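Type IV pilus biogenesis factor PilY1 (Pseudomonas aeruginosa, PDB 3HX6) primes assembly of type IV pili, stabilises the assembled fibres, probably by opposing retraction in a calcium-dependent way, and serves twitching motility and adhesion to host cells. Local coordinates at residues Leu64-Pro67 with Gly72-Ser75; Val335-Pro338 with Tyr343-Ile346; Asn418-Leu423 with Thr429-Trp434. The protein carries 3 engineered substitutions. All blocks are in the same frame, centred on the assembly; numbering follows the deposited sequence.

Contact 1 of 3, residues Leu64-Pro67 with Gly72-Ser75; sequences LAQP and GNYS
A65 lays its single methyl group over one face of the Y74 ring: CB stands 3.6 Å from the ring centroid and only 12° off the ring normal, a CH-pi contact over the middle of the ring. The tyrosine's first torsion (chi1 -160°) sets CG anti to its backbone N and turns the ring face toward that methyl.

The polar half of the contact belongs to Q66, whose flat amide works as both acceptor and donor. Its OE1 takes the N-H of Y74 at 2.9 Å, the donor lying nearly along the C=O axis, while NE2 gives a hydrogen to G72 O at 3.0 Å. The second bond lies close to the plane of the Q66 amide, but NE2 sits above the carbonyl plane of G72, away from a lone pair. A bend at chi2 (54°) brings the amide round to the backbone of G72 and Y74, and the two bonds together fix its rotation. A water also donates to Q66 OE1 (2.7 Å) and to N73 OD1, and accepts from S75 N.

Beyond the contact, Y74 OH is hydrogen-bonded to D144, and W151 meets the ring edge-to-face; S407 of the second subunit packs on N73 and S75. N73 occupies the N-cap of helix 74-82, and its OD1 also receives S75 OG at 2.6 Å in the carbonyl plane. The whole is a helix N-terminus in the PilY1 beta-propeller domain, with a side-chain cap from N73 and the first-turn N-H of Y74 taken up by the glutamine of segment 64-67.

Contact 2 of 3, residues Val335-Pro338 with Tyr343-Ile346; sequences VRHP and YIVI
V335 and I344 face each other as an antiparallel hydrogen-bonded pair, the backbone part of the contact. The I344 N-H reaches V335 O at 2.7 Å, and the V335 N-H returns to I344 O at 3.1 Å. One residue on, R336 and Y343 form a non-hydrogen-bonded pair, their side chains leaving the backbone in different directions. The two strands, 333-336 and 343-348, make a beta hairpin at the border of a mixed sheet, with 333-336 outermost within the chain; 343-348 passes the sheet on through backbone bonds of Y343 to D373 and V345 to I371.

Among the apolar contacts, V335 CG2 meets I346 CD1 at 3.9 Å, on the face that V335 shares with I344. The I344 side chain is extended, its chi2 of 175° carrying CD1 out to P338 CD, also at 3.9 Å and at about a right angle. I344 CG1 approaches H337 CD2 at 3.8 Å; the H337 imidazole is stacked on W372, and its ND1 is hydrogen-bonded to T339 N.

Polar and aromatic contacts gather around Y343. CD2 of its ring presses against the R336 backbone, 3.3 Å from R336 N. Y343 OH lies over one face of the R336 guanidinium, offset toward its rim, with the guanidinium and tyrosine ring planes 44° apart. Instead of a direct bond, a water lying in the ring plane at the tyrosine's edge joins them, hydrogen-bonded to Y343 OH at 2.6 Å and accepting from R336 NH1.

Contact 3 of 3, residues Asn418-Leu423 with Thr429-Trp434; sequences NPVNWL and TKQSGW
Q431 reaches across to the backbone of N421 and stands in for a main-chain partner: its OE1 receives the N421 N-H at 2.7 Å, in the carbonyl plane and almost straight (172°). Its CG lies beside the backbone N (chi1 -73°) and the chain runs extended beyond, which brings OE1 to that N-H. In return Q431 N donates to N421 O at 2.9 Å, so a single glutamine uses backbone and side chain to hold both the backbone N-H and the backbone C=O of N421. Next along, K430 N donates to W422 O at 2.7 Å from above the carbonyl plane.

The W422 ring packs obliquely on the backbone, CZ3 lying 3.6 Å from G433 N, while V420 CG1 covers one face of the ring.

Farther out, Q393 accepts from Q431 NE2 and thereby helps hold the amide, and Q374 is hydrogen-bonded to T429 OG1. W422 meets H337 and W372 edge-to-face. The loop 418-423 follows strand 408-415 and folds back against the approach to strand 433-437, which lies between strands 367-373 and 392-405 of the mixed sheet.

In the fold
Contacts 2 and 3 adjoin one another and both reach the same mixed sheet, their centres about 12 Å apart. I344 CD1 packs on W422 CH2 at 3.6 Å, and I346 CG2 on W434 CH2 at 3.9 Å, so one hairpin strand serves both. Contact 1 stands apart, its centre about 29 Å from that of contact 2 and about 41 Å from that of contact 3. The calcium ion, bound by D258, N260, D262, V264 and D266, relates more closely to the first two: it lies about 10 Å from the side chain of Y343 and about 14 Å from that of A65. Neither binds it, and contact 3 lies away from the site.

Contact 1 of 3, residues Leu64-Pro67 with Gly72-Ser75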
ATOM      1  N   LEU A  64      -5.832 -16.043   3.948  1.00 27.14           N
ATOM      2  CA  LEU A  64      -7.039 -16.246   3.151  1.00 29.21           C
ATOM      3  C   LEU A  64      -6.934 -17.459   2.225  1.00 27.43           C
ATOM      4  O   LEU A  64      -7.897 -18.200   2.054  1.00 29.59           O
ATOM      5  CB  LEU A  64      -7.342 -14.998   2.315  1.00 30.70           C
ATOM      6  CG  LEU A  64      -7.743 -13.721   3.063  1.00 33.13           C
ATOM      7  CD1 LEU A  64      -7.887 -12.578   2.065  1.00 34.37           C
ATOM      8  CD2 LEU A  64      -9.048 -13.942   3.821  1.00 31.04           C
ATOM      9  N   ALA A  65      -5.761 -17.661   1.638  1.00 24.88           N
ATOM     10  CA  ALA A  65      -5.549 -18.767   0.712  1.00 22.86           C
ATOM     11  C   ALA A  65      -5.275 -20.114   1.375  1.00 22.76           C
ATOM     12  O   ALA A  65      -5.788 -21.143   0.935  1.00 21.89           O
ATOM     13  CB  ALA A  65      -4.412 -18.423  -0.240  1.00 21.39           C
ATOM     14  N   GLN A  66      -4.469 -20.111   2.431  1.00 21.85           N
ATOM     15  CA  GLN A  66      -4.116 -21.349   3.116  1.00 21.42           C
ATOM     16  C   GLN A  66      -5.304 -22.198   3.570  1.00 21.29           C
ATOM     17  O   GLN A  66      -5.314 -23.412   3.370  1.00 21.49           O
ATOM     18  CB  GLN A  66      -3.200 -21.047   4.312  1.00 21.05           C
ATOM     19  CG  GLN A  66      -2.744 -22.284   5.071  1.00 20.50           C
ATOM     20  CD  GLN A  66      -2.087 -23.311   4.166  1.00 20.97           C
ATOM     21  OE1 GLN A  66      -1.166 -22.995   3.416  1.00 20.38           O
ATOM     22  NE2 GLN A  66      -2.557 -24.553   4.240  1.00 20.88           N
ATOM     23  N   PRO A  67      -6.318 -21.579   4.193  1.00 22.02           N
ATOM     24  CA  PRO A  67      -7.477 -22.356   4.648  1.00 21.62           C
ATOM     25  C   PRO A  67      -8.217 -23.014   3.488  1.00 20.58           C
ATOM     26  O   PRO A  67      -8.884 -24.022   3.668  1.00 20.29           O
ATOM     27  CB  PRO A  67      -8.338 -21.313   5.365  1.00 22.78           C
ATOM     28  CG  PRO A  67      -7.337 -20.285   5.812  1.00 22.69           C
ATOM     29  CD  PRO A  67      -6.424 -20.176   4.628  1.00 23.05           C
ATOM     30  N   GLY A  72      -1.906 -27.835   0.980  1.00 26.36           N
ATOM     31  CA  GLY A  72      -0.823 -27.045   0.423  1.00 24.79           C
ATOM     32  C   GLY A  72      -0.222 -26.105   1.451  1.00 25.91           C
ATOM     33  O   GLY A  72      -0.639 -26.094   2.608  1.00 26.79           O
ATOM     34  N   ASN A  73       0.768 -25.321   1.034  1.00 25.44           N
ATOM     35  CA  ASN A  73       1.405 -24.360   1.926  1.00 25.44           C
ATOM     36  C   ASN A  73       1.544 -23.046   1.163  1.00 24.80           C
ATOM     37  O   ASN A  73       2.514 -22.846   0.435  1.00 23.93           O
ATOM     38  CB  ASN A  73       2.789 -24.851   2.356  1.00 24.14           C
ATOM     39  CG  ASN A  73       3.321 -24.093   3.549  1.00 26.97           C
ATOM     40  OD1 ASN A  73       3.222 -22.865   3.615  1.00 27.06           O
ATOM     41  ND2 ASN A  73       3.890 -24.817   4.506  1.00 28.50           N
ATOM     42  N   TYR A  74       0.580 -22.147   1.327  1.00 24.92           N
ATOM     43  CA  TYR A  74       0.632 -20.888   0.598  1.00 25.98           C
ATOM     44  C   TYR A  74       1.771 -19.975   1.031  1.00 26.99           C
ATOM     45  O   TYR A  74       2.361 -19.288   0.198  1.00 27.19           O
ATOM     46  CB  TYR A  74      -0.694 -20.131   0.712  1.00 23.31           C
ATOM     47  CG  TYR A  74      -0.878 -19.099  -0.383  1.00 21.88           C
ATOM     48  CD1 TYR A  74      -1.108 -19.491  -1.705  1.00 19.11           C
ATOM     49  CD2 TYR A  74      -0.790 -17.732  -0.108  1.00 20.06           C
ATOM     50  CE1 TYR A  74      -1.242 -18.549  -2.727  1.00 19.27           C
ATOM     51  CE2 TYR A  74      -0.921 -16.781  -1.126  1.00 21.24           C
ATOM     52  CZ  TYR A  74      -1.146 -17.199  -2.434  1.00 19.47           C
ATOM     53  OH  TYR A  74      -1.261 -16.269  -3.446  1.00 18.77           O
ATOM     54  N   SER A  75       2.088 -19.961   2.323  1.00 28.52           N
ATOM     55  CA  SER A  75       3.165 -19.104   2.810  1.00 31.71           C
ATOM     56  C   SER A  75       4.480 -19.393   2.087  1.00 31.33           C
ATOM     57  O   SER A  75       5.210 -18.466   1.740  1.00 31.90           O
ATOM     58  CB  SER A  75       3.361 -19.273   4.318  1.00 32.02           C
ATOM     59  OG  SER A  75       3.873 -20.558   4.614  1.00 37.51           O
TER
HETATM   60  O   HOH W   1       0.695 -21.303   4.464  1.00 30.17           O

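Contact 2 of 3, residues Val335-Pro338 with Tyr343-Ile346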
ATOM      1  N   VAL A 335     -22.637  -5.902  -3.598  1.00 13.52           N
ATOM      2  CA  VAL A 335     -22.465  -5.132  -2.370  1.00 14.94           C
ATOM      3  C   VAL A 335     -23.539  -5.604  -1.394  1.00 13.61           C
ATOM      4  O   VAL A 335     -24.706  -5.717  -1.766  1.00 11.05           O
ATOM      5  CB  VAL A 335     -22.633  -3.606  -2.616  1.00 15.22           C
ATOM      6  CG1 VAL A 335     -22.403  -2.845  -1.328  1.00 18.14           C
ATOM      7  CG2 VAL A 335     -21.644  -3.127  -3.678  1.00 19.99           C
ATOM      8  N   ARG A 336     -23.149  -5.900  -0.157  1.00 14.31           N
ATOM      9  CA  ARG A 336     -24.120  -6.351   0.833  1.00 17.16           C
ATOM     10  C   ARG A 336     -25.190  -5.274   1.014  1.00 17.05           C
ATOM     11  O   ARG A 336     -24.879  -4.091   1.142  1.00 16.39           O
ATOM     12  CB  ARG A 336     -23.444  -6.620   2.183  1.00 18.75           C
ATOM     13  CG  ARG A 336     -24.347  -7.372   3.160  1.00 21.27           C
ATOM     14  CD  ARG A 336     -23.762  -7.420   4.569  1.00 23.35           C
ATOM     15  NE  ARG A 336     -22.560  -8.242   4.671  1.00 24.79           N
ATOM     16  CZ  ARG A 336     -22.550  -9.572   4.664  1.00 25.59           C
ATOM     17  NH1 ARG A 336     -23.683 -10.254   4.559  1.00 24.17           N
ATOM     18  NH2 ARG A 336     -21.400 -10.223   4.773  1.00 25.91           N
ATOM     19  N   HIS A 337     -26.452  -5.683   1.016  1.00 17.30           N
ATOM     20  CA  HIS A 337     -27.536  -4.728   1.195  1.00 18.85           C
ATOM     21  C   HIS A 337     -27.407  -4.039   2.562  1.00 20.64           C
ATOM     22  O   HIS A 337     -26.926  -4.636   3.523  1.00 21.18           O
ATOM     23  CB  HIS A 337     -28.872  -5.454   1.079  1.00 18.77           C
ATOM     24  CG  HIS A 337     -30.051  -4.542   0.986  1.00 18.83           C
ATOM     25  ND1 HIS A 337     -30.630  -3.958   2.093  1.00 18.81           N
ATOM     26  CD2 HIS A 337     -30.750  -4.098  -0.084  1.00 19.77           C
ATOM     27  CE1 HIS A 337     -31.638  -3.198   1.707  1.00 20.32           C
ATOM     28  NE2 HIS A 337     -31.733  -3.264   0.391  1.00 18.30           N
ATOM     29  N   PRO A 338     -27.814  -2.763   2.655  1.00 21.91           N
ATOM     30  CA  PRO A 338     -27.736  -2.011   3.915  1.00 23.89           C
ATOM     31  C   PRO A 338     -28.391  -2.699   5.113  1.00 24.00           C
ATOM     32  O   PRO A 338     -27.946  -2.529   6.245  1.00 26.61           O
ATOM     33  CB  PRO A 338     -28.422  -0.692   3.573  1.00 22.76           C
ATOM     34  CG  PRO A 338     -28.067  -0.504   2.135  1.00 22.81           C
ATOM     35  CD  PRO A 338     -28.259  -1.890   1.554  1.00 19.93           C
ATOM     36  N   TYR A 343     -28.005  -9.193  -1.142  1.00 15.39           N
ATOM     37  CA  TYR A 343     -27.004  -8.331  -1.752  1.00 16.27           C
ATOM     38  C   TYR A 343     -27.567  -7.517  -2.896  1.00 14.70           C
ATOM     39  O   TYR A 343     -28.551  -7.902  -3.529  1.00 15.48           O
ATOM     40  CB  TYR A 343     -25.845  -9.165  -2.307  1.00 15.94           C
ATOM     41  CG  TYR A 343     -24.854  -9.648  -1.277  1.00 17.21           C
ATOM     42  CD1 TYR A 343     -25.140 -10.740  -0.461  1.00 17.28           C
ATOM     43  CD2 TYR A 343     -23.620  -9.014  -1.126  1.00 17.75           C
ATOM     44  CE1 TYR A 343     -24.217 -11.193   0.478  1.00 17.96           C
ATOM     45  CE2 TYR A 343     -22.691  -9.455  -0.186  1.00 18.65           C
ATOM     46  CZ  TYR A 343     -22.999 -10.548   0.610  1.00 19.66           C
ATOM     47  OH  TYR A 343     -22.081 -10.999   1.530  1.00 24.18           O
ATOM     48  N   ILE A 344     -26.929  -6.385  -3.156  1.00 13.00           N
ATOM     49  CA  ILE A 344     -27.330  -5.546  -4.263  1.00 12.64           C
ATOM     50  C   ILE A 344     -26.408  -5.960  -5.400  1.00 12.54           C
ATOM     51  O   ILE A 344     -25.188  -5.866  -5.288  1.00 13.31           O
ATOM     52  CB  ILE A 344     -27.150  -4.044  -3.930  1.00 15.23           C
ATOM     53  CG1 ILE A 344     -28.104  -3.660  -2.793  1.00 12.20           C
ATOM     54  CG2 ILE A 344     -27.418  -3.191  -5.178  1.00 10.98           C
ATOM     55  CD1 ILE A 344     -27.940  -2.244  -2.281  1.00 15.67           C
ATOM     56  N   VAL A 345     -26.998  -6.455  -6.480  1.00 11.14           N
ATOM     57  CA  VAL A 345     -26.238  -6.888  -7.642  1.00 11.65           C
ATOM     58  C   VAL A 345     -26.154  -5.718  -8.613  1.00 12.50           C
ATOM     59  O   VAL A 345     -27.167  -5.251  -9.131  1.00 11.54           O
ATOM     60  CB  VAL A 345     -26.917  -8.087  -8.322  1.00 12.54           C
ATOM     61  CG1 VAL A 345     -26.032  -8.629  -9.433  1.00 11.91           C
ATOM     62  CG2 VAL A 345     -27.210  -9.170  -7.282  1.00 13.04           C
ATOM     63  N   ILE A 346     -24.942  -5.239  -8.855  1.00 13.25           N
ATOM     64  CA  ILE A 346     -24.745  -4.102  -9.744  1.00 13.15           C
ATOM     65  C   ILE A 346     -24.193  -4.537 -11.096  1.00 12.74           C
ATOM     66  O   ILE A 346     -23.219  -5.282 -11.171  1.00 13.38           O
ATOM     67  CB  ILE A 346     -23.782  -3.077  -9.095  1.00 12.95           C
ATOM     68  CG1 ILE A 346     -24.329  -2.673  -7.719  1.00 15.29           C
ATOM     69  CG2 ILE A 346     -23.618  -1.864 -10.001  1.00 13.27           C
ATOM     70  CD1 ILE A 346     -23.412  -1.782  -6.909  1.00 11.44           C
TER
HETATM   71  O   HOH W   2     -22.886 -12.901   3.088  1.00 31.02           O

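Contact 3 of 3, residues Asn418-Leu423 with Thr429-Trp434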
ATOM      1  N   ASN A 418     -31.209  10.491  -5.204  1.00 18.58           N
ATOM      2  CA  ASN A 418     -32.532  10.078  -4.769  1.00 18.38           C
ATOM      3  C   ASN A 418     -32.422   8.876  -3.849  1.00 19.10           C
ATOM      4  O   ASN A 418     -31.668   7.941  -4.117  1.00 20.05           O
ATOM      5  CB  ASN A 418     -33.380   9.727  -5.984  1.00 18.32           C
ATOM      6  CG  ASN A 418     -33.392  10.835  -7.010  1.00 20.58           C
ATOM      7  OD1 ASN A 418     -33.344  10.583  -8.215  1.00 22.20           O
ATOM      8  ND2 ASN A 418     -33.458  12.075  -6.538  1.00 19.42           N
ATOM      9  N   PRO A 419     -33.160   8.892  -2.737  1.00 19.31           N
ATOM     10  CA  PRO A 419     -33.088   7.754  -1.824  1.00 20.74           C
ATOM     11  C   PRO A 419     -33.875   6.566  -2.364  1.00 19.61           C
ATOM     12  O   PRO A 419     -34.726   6.717  -3.239  1.00 20.26           O
ATOM     13  CB  PRO A 419     -33.683   8.313  -0.535  1.00 22.87           C
ATOM     14  CG  PRO A 419     -34.714   9.282  -1.043  1.00 23.32           C
ATOM     15  CD  PRO A 419     -33.992   9.975  -2.182  1.00 21.23           C
ATOM     16  N   VAL A 420     -33.567   5.383  -1.854  1.00 19.34           N
ATOM     17  CA  VAL A 420     -34.257   4.171  -2.263  1.00 19.15           C
ATOM     18  C   VAL A 420     -35.053   3.697  -1.053  1.00 20.54           C
ATOM     19  O   VAL A 420     -34.499   3.568   0.041  1.00 22.11           O
ATOM     20  CB  VAL A 420     -33.264   3.054  -2.661  1.00 17.43           C
ATOM     21  CG1 VAL A 420     -34.028   1.796  -3.045  1.00 16.94           C
ATOM     22  CG2 VAL A 420     -32.392   3.512  -3.824  1.00 17.51           C
ATOM     23  N   ASN A 421     -36.344   3.446  -1.243  1.00 19.90           N
ATOM     24  CA  ASN A 421     -37.186   2.978  -0.148  1.00 21.60           C
ATOM     25  C   ASN A 421     -37.326   1.472  -0.303  1.00 20.20           C
ATOM     26  O   ASN A 421     -38.183   0.986  -1.040  1.00 20.00           O
ATOM     27  CB  ASN A 421     -38.563   3.641  -0.195  1.00 21.77           C
ATOM     28  CG  ASN A 421     -39.375   3.380   1.062  1.00 25.62           C
ATOM     29  OD1 ASN A 421     -40.580   3.624   1.097  1.00 30.28           O
ATOM     30  ND2 ASN A 421     -38.714   2.892   2.109  1.00 23.26           N
ATOM     31  N   TRP A 422     -36.472   0.741   0.399  1.00 20.13           N
ATOM     32  CA  TRP A 422     -36.452  -0.712   0.311  1.00 20.61           C
ATOM     33  C   TRP A 422     -37.657  -1.454   0.882  1.00 22.43           C
ATOM     34  O   TRP A 422     -38.173  -2.374   0.246  1.00 19.97           O
ATOM     35  CB  TRP A 422     -35.191  -1.258   0.983  1.00 18.15           C
ATOM     36  CG  TRP A 422     -33.903  -0.668   0.479  1.00 18.09           C
ATOM     37  CD1 TRP A 422     -33.134   0.272   1.105  1.00 15.84           C
ATOM     38  CD2 TRP A 422     -33.214  -1.010  -0.729  1.00 17.17           C
ATOM     39  NE1 TRP A 422     -32.006   0.530   0.365  1.00 17.35           N
ATOM     40  CE2 TRP A 422     -32.029  -0.242  -0.767  1.00 17.24           C
ATOM     41  CE3 TRP A 422     -33.481  -1.896  -1.784  1.00 16.21           C
ATOM     42  CZ2 TRP A 422     -31.110  -0.331  -1.815  1.00 17.51           C
ATOM     43  CZ3 TRP A 422     -32.564  -1.986  -2.830  1.00 15.89           C
ATOM     44  CH2 TRP A 422     -31.393  -1.208  -2.836  1.00 16.48           C
ATOM     45  N   LEU A 423     -38.097  -1.069   2.077  1.00 22.65           N
ATOM     46  CA  LEU A 423     -39.214  -1.763   2.717  1.00 26.85           C
ATOM     47  C   LEU A 423     -40.363  -0.871   3.160  1.00 27.26           C
ATOM     48  O   LEU A 423     -40.157   0.293   3.490  1.00 26.38           O
ATOM     49  CB  LEU A 423     -38.721  -2.515   3.964  1.00 27.57           C
ATOM     50  CG  LEU A 423     -37.663  -3.623   3.912  1.00 27.02           C
ATOM     51  CD1 LEU A 423     -38.064  -4.664   2.871  1.00 25.52           C
ATOM     52  CD2 LEU A 423     -36.311  -3.029   3.589  1.00 31.63           C
ATOM     53  N   THR A 429     -41.176  -5.796   0.709  1.00 29.97           N
ATOM     54  CA  THR A 429     -40.309  -5.077  -0.221  1.00 28.13           C
ATOM     55  C   THR A 429     -41.022  -4.004  -1.036  1.00 26.98           C
ATOM     56  O   THR A 429     -42.051  -4.264  -1.654  1.00 25.22           O
ATOM     57  CB  THR A 429     -39.643  -6.051  -1.216  1.00 28.44           C
ATOM     58  OG1 THR A 429     -38.895  -7.033  -0.491  1.00 29.40           O
ATOM     59  CG2 THR A 429     -38.709  -5.299  -2.164  1.00 26.64           C
ATOM     60  N   LYS A 430     -40.462  -2.799  -1.040  1.00 25.64           N
ATOM     61  CA  LYS A 430     -41.036  -1.715  -1.823  1.00 25.88           C
ATOM     62  C   LYS A 430     -40.198  -1.593  -3.096  1.00 24.05           C
ATOM     63  O   LYS A 430     -40.521  -2.204  -4.110  1.00 24.42           O
ATOM     64  CB  LYS A 430     -41.020  -0.402  -1.036  1.00 28.83           C
ATOM     65  CG  LYS A 430     -41.757   0.719  -1.754  1.00 33.20           C
ATOM     66  CD  LYS A 430     -41.896   1.957  -0.887  1.00 37.23           C
ATOM     67  CE  LYS A 430     -42.559   3.087  -1.665  1.00 41.28           C
ATOM     68  NZ  LYS A 430     -41.777   3.456  -2.887  1.00 42.28           N
ATOM     69  N   GLN A 431     -39.123  -0.811  -3.059  1.00 20.45           N
ATOM     70  CA  GLN A 431     -38.265  -0.702  -4.234  1.00 18.32           C
ATOM     71  C   GLN A 431     -37.224  -1.810  -4.129  1.00 17.71           C
ATOM     72  O   GLN A 431     -36.719  -2.091  -3.046  1.00 17.18           O
ATOM     73  CB  GLN A 431     -37.594   0.677  -4.301  1.00 18.10           C
ATOM     74  CG  GLN A 431     -38.556   1.798  -4.701  1.00 16.91           C
ATOM     75  CD  GLN A 431     -37.908   3.167  -4.714  1.00 18.84           C
ATOM     76  OE1 GLN A 431     -37.321   3.594  -3.722  1.00 21.56           O
ATOM     77  NE2 GLN A 431     -38.019   3.869  -5.836  1.00 17.70           N
ATOM     78  N   SER A 432     -36.917  -2.465  -5.242  1.00 18.02           N
ATOM     79  CA  SER A 432     -35.945  -3.547  -5.197  1.00 17.83           C
ATOM     80  C   SER A 432     -34.591  -3.149  -5.740  1.00 17.39           C
ATOM     81  O   SER A 432     -33.719  -3.995  -5.944  1.00 16.36           O
ATOM     82  CB  SER A 432     -36.468  -4.760  -5.956  1.00 17.45           C
ATOM     83  OG  SER A 432     -37.556  -5.335  -5.254  1.00 22.24           O
ATOM     84  N   GLY A 433     -34.405  -1.857  -5.966  1.00 17.13           N
ATOM     85  CA  GLY A 433     -33.126  -1.413  -6.474  1.00 16.47           C
ATOM     86  C   GLY A 433     -33.144  -0.040  -7.103  1.00 15.48           C
ATOM     87  O   GLY A 433     -33.955   0.825  -6.751  1.00 14.74           O
ATOM     88  N   TRP A 434     -32.245   0.144  -8.060  1.00 12.83           N
ATOM     89  CA  TRP A 434     -32.109   1.414  -8.737  1.00 13.65           C
ATOM     90  C   TRP A 434     -31.532   1.234 -10.127  1.00 13.68           C
ATOM     91  O   TRP A 434     -31.082   0.151 -10.484  1.00 13.13           O
ATOM     92  CB  TRP A 434     -31.187   2.328  -7.924  1.00 12.76           C
ATOM     93  CG  TRP A 434     -29.854   1.687  -7.527  1.00 12.85           C
ATOM     94  CD1 TRP A 434     -29.528   1.158  -6.310  1.00 11.18           C
ATOM     95  CD2 TRP A 434     -28.669   1.584  -8.336  1.00 10.69           C
ATOM     96  NE1 TRP A 434     -28.211   0.743  -6.302  1.00 12.57           N
ATOM     97  CE2 TRP A 434     -27.663   0.995  -7.533  1.00 12.87           C
ATOM     98  CE3 TRP A 434     -28.358   1.937  -9.655  1.00 10.59           C
ATOM     99  CZ2 TRP A 434     -26.368   0.755  -8.008  1.00  9.08           C
ATOM    100  CZ3 TRP A 434     -27.063   1.695 -10.130  1.00  9.33           C
ATOM    101  CH2 TRP A 434     -26.089   1.112  -9.305  1.00 10.25           C
TER
HETATM  102  O   HOH W   3     -37.117   6.140  -3.474  1.00 24.30           O